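Local coordinates for putative low molecular weight protein-tyrosine-phosphatase slr0328 (Synechocystis sp., PDB 5O7B) that removes phosphate from phosphotyrosine residues of proteins by hydrolysis, as a member of the low molecular weight phosphotyrosine protein phosphatase family, at residues Asn23-Pro28 with Ser62-Met67. Residues are numbered along the deposited sequence; the frame is centred on the assembly and turned at random.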
ATOM      1  N   ASN A  23       0.803  -8.054  -2.668  1.00 28.48           N
ATOM      2  CA  ASN A  23       1.252  -7.739  -1.300  1.00 27.90           C
ATOM      3  C   ASN A  23       2.778  -7.791  -1.180  1.00 28.51           C
ATOM      4  O   ASN A  23       3.327  -8.342  -0.222  1.00 26.54           O
ATOM      5  CB  ASN A  23       0.579  -8.660  -0.267  1.00 25.22           C
ATOM      6  CG  ASN A  23       0.830  -8.220   1.190  1.00 28.55           C
ATOM      7  OD1 ASN A  23       0.988  -9.050   2.085  1.00 25.19           O
ATOM      8  ND2 ASN A  23       0.868  -6.919   1.420  1.00 23.74           N
ATOM      9  N   ILE A  24       3.477  -7.217  -2.161  1.00 28.38           N
ATOM     10  CA  ILE A  24       4.929  -7.064  -2.070  1.00 26.69           C
ATOM     11  C   ILE A  24       5.415  -5.665  -2.417  1.00 28.36           C
ATOM     12  O   ILE A  24       6.544  -5.306  -2.035  1.00 27.25           O
ATOM     13  CB  ILE A  24       5.679  -8.107  -2.939  1.00 30.95           C
ATOM     14  CG1 ILE A  24       5.270  -8.013  -4.409  1.00 31.57           C
ATOM     15  CG2 ILE A  24       5.510  -9.520  -2.392  1.00 32.76           C
ATOM     16  CD1 ILE A  24       6.321  -8.563  -5.349  1.00 32.60           C
ATOM     17  N   CYS A  25       4.647  -4.827  -3.117  1.00 27.66           N
ATOM     18  CA  CYS A  25       5.076  -3.461  -3.427  1.00 28.82           C
ATOM     19  C   CYS A  25       4.204  -2.438  -2.709  1.00 25.03           C
ATOM     20  O   CYS A  25       4.637  -1.845  -1.721  1.00 27.23           O
ATOM     21  CB  CYS A  25       5.063  -3.207  -4.941  1.00 28.21           C
ATOM     22  SG  CYS A  25       6.167  -4.236  -5.954  1.00 29.50           S
ATOM     23  N   ARG A  26       2.959  -2.254  -3.152  1.00 26.10           N
ATOM     24  CA  ARG A  26       2.162  -1.091  -2.778  1.00 23.27           C
ATOM     25  C   ARG A  26       1.609  -1.173  -1.359  1.00 25.65           C
ATOM     26  O   ARG A  26       1.862  -0.285  -0.537  1.00 25.17           O
ATOM     27  CB  ARG A  26       1.023  -0.907  -3.776  1.00 22.77           C
ATOM     28  CG  ARG A  26       1.477  -0.356  -5.114  1.00 24.83           C
ATOM     29  CD  ARG A  26       0.358  -0.436  -6.114  1.00 26.48           C
ATOM     30  NE  ARG A  26       0.014  -1.817  -6.412  1.00 27.96           N
ATOM     31  CZ  ARG A  26      -0.959  -2.177  -7.238  1.00 23.24           C
ATOM     32  NH1 ARG A  26      -1.202  -3.459  -7.459  1.00 22.20           N
ATOM     33  NH2 ARG A  26      -1.675  -1.251  -7.849  1.00 25.14           N
ATOM     34  N   SER A  27       0.808  -2.200  -1.064  1.00 25.31           N
ATOM     35  CA  SER A  27       0.181  -2.270   0.256  1.00 23.16           C
ATOM     36  C   SER A  27       1.187  -2.468   1.392  1.00 25.01           C
ATOM     37  O   SER A  27       0.943  -1.972   2.504  1.00 24.20           O
ATOM     38  CB  SER A  27      -0.893  -3.365   0.293  1.00 24.39           C
ATOM     39  OG  SER A  27      -0.345  -4.664   0.268  1.00 26.58           O
ATOM     40  N   PRO A  28       2.318  -3.166   1.186  1.00 24.64           N
ATOM     41  CA  PRO A  28       3.360  -3.132   2.228  1.00 24.34           C
ATOM     42  C   PRO A  28       3.874  -1.735   2.499  1.00 26.36           C
ATOM     43  O   PRO A  28       4.186  -1.406   3.649  1.00 23.26           O
ATOM     44  CB  PRO A  28       4.461  -4.037   1.659  1.00 25.22           C
ATOM     45  CG  PRO A  28       3.761  -4.945   0.748  1.00 24.74           C
ATOM     46  CD  PRO A  28       2.653  -4.147   0.136  1.00 24.93           C
ATOM     47  N   SER A  62       9.364 -11.591   1.154  1.00 40.71           N
ATOM     48  CA  SER A  62       9.591 -10.256   1.690  1.00 39.32           C
ATOM     49  C   SER A  62       9.097  -9.212   0.687  1.00 39.05           C
ATOM     50  O   SER A  62       8.888  -9.522  -0.489  1.00 36.10           O
ATOM     51  CB  SER A  62      11.077 -10.039   1.987  1.00 42.84           C
ATOM     52  OG  SER A  62      11.605 -11.012   2.882  1.00 52.28           O
ATOM     53  N   PRO A  63       8.891  -7.969   1.127  1.00 35.96           N
ATOM     54  CA  PRO A  63       8.513  -6.916   0.177  1.00 38.25           C
ATOM     55  C   PRO A  63       9.588  -6.723  -0.879  1.00 40.91           C
ATOM     56  O   PRO A  63      10.769  -6.999  -0.650  1.00 36.42           O
ATOM     57  CB  PRO A  63       8.366  -5.669   1.054  1.00 37.56           C
ATOM     58  CG  PRO A  63       8.051  -6.198   2.402  1.00 53.69           C
ATOM     59  CD  PRO A  63       8.813  -7.497   2.520  1.00 57.15           C
ATOM     60  N   ASP A  64       9.157  -6.253  -2.047  1.00 35.24           N
ATOM     61  CA  ASP A  64      10.062  -6.082  -3.173  1.00 38.67           C
ATOM     62  C   ASP A  64      11.299  -5.293  -2.761  1.00 39.88           C
ATOM     63  O   ASP A  64      11.199  -4.240  -2.126  1.00 38.91           O
ATOM     64  CB  ASP A  64       9.339  -5.382  -4.321  1.00 39.52           C
ATOM     65  CG  ASP A  64      10.196  -5.279  -5.562  1.00 37.20           C
ATOM     66  OD1 ASP A  64      11.078  -4.405  -5.595  1.00 34.76           O
ATOM     67  OD2 ASP A  64       9.991  -6.072  -6.503  1.00 41.02           O
ATOM     68  N   ARG A  65      12.467  -5.831  -3.126  1.00 41.32           N
ATOM     69  CA  ARG A  65      13.752  -5.259  -2.735  1.00 41.93           C
ATOM     70  C   ARG A  65      13.865  -3.789  -3.094  1.00 40.54           C
ATOM     71  O   ARG A  65      14.500  -3.019  -2.363  1.00 37.27           O
ATOM     72  CB  ARG A  65      14.885  -6.044  -3.399  1.00 42.82           C
ATOM     73  CG  ARG A  65      15.014  -7.487  -2.909  1.00 67.11           C
ATOM     74  N   ARG A  66      13.271  -3.381  -4.216  1.00 33.46           N
ATOM     75  CA  ARG A  66      13.330  -1.982  -4.615  1.00 33.50           C
ATOM     76  C   ARG A  66      12.481  -1.111  -3.703  1.00 34.83           C
ATOM     77  O   ARG A  66      12.863   0.022  -3.393  1.00 30.89           O
ATOM     78  CB  ARG A  66      12.881  -1.832  -6.068  1.00 35.27           C
ATOM     79  CG  ARG A  66      13.780  -2.532  -7.060  1.00 33.32           C
ATOM     80  CD  ARG A  66      13.140  -2.605  -8.429  1.00 33.41           C
ATOM     81  NE  ARG A  66      12.043  -3.569  -8.458  1.00 35.87           N
ATOM     82  CZ  ARG A  66      11.194  -3.709  -9.471  1.00 29.45           C
ATOM     83  NH1 ARG A  66      11.308  -2.949 -10.554  1.00 25.49           N
ATOM     84  NH2 ARG A  66      10.224  -4.609  -9.397  1.00 34.29           N
ATOM     85  N   MET A  67      11.324  -1.616  -3.267  1.00 31.43           N
ATOM     86  CA  MET A  67      10.435  -0.802  -2.444  1.00 37.33           C
ATOM     87  C   MET A  67      10.978  -0.645  -1.029  1.00 36.82           C
ATOM     88  O   MET A  67      10.800   0.406  -0.409  1.00 36.56           O
ATOM     89  CB  MET A  67       9.030  -1.405  -2.421  1.00 31.84           C
ATOM     90  CG  MET A  67       8.034  -0.648  -1.540  1.00 34.56           C
ATOM     91  SD  MET A  67       7.776   1.093  -1.986  1.00 33.00           S
ATOM     92  CE  MET A  67       6.502   0.919  -3.227  1.00 31.93           C
TER
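Ile24 and Asp64 are joined through their backbones: Asp64 N donates to Ile24 O at 2.8 Å, a nearly straight N-H...O (166°) that approaches somewhat out of the carbonyl plane. Around this bond the packing is closest. CB of Pro63 and CB of Asp64 both lie against the same carbonyl oxygen, and Cys25 SG, anti to its own carbonyl carbon (chi1 -62°), rests on Asp64 CB at 3.7 Å. The next carbonyl oxygen, Cys25 O, has Met67 CG 3.6 Å away, and the bends at chi2 and chi3 then fold CE back to the same oxygen. Met67 is buried and also touches Phe146, Val149 and Ile150 of helix 143-156. The buried Pro28 adds a looser apolar contact, its CB 4.3 Å from Pro63 CG.

The solvent side is sparser. Ile24 CG2 merely brushes the backbone O of the exposed Ser62, at 3.9 Å. Asp64, partly exposed, is the N-cap of helix 65-68: OD1 accepts from Arg66 N and, from the opposite face of the carboxylate plane, from Arg66 NE at 3.1 Å, while Arg66 NH2 donates to OD2, completing a side-on, two-nitrogen salt bridge. An alanine at Asp64 would probably leave the Arg66 guanidinium without this carboxylate and free to turn, and the helix start without its cap.

Arg26, probably catalytic, turns its CB away from 62-67, and its side chain touches Cys20, the probable nucleophile. The contact joins the start of helix 65-68 to the end of the phosphate-binding P-loop, where it runs into helix 26-37, the loop characteristic of low molecular weight tyrosine phosphatases.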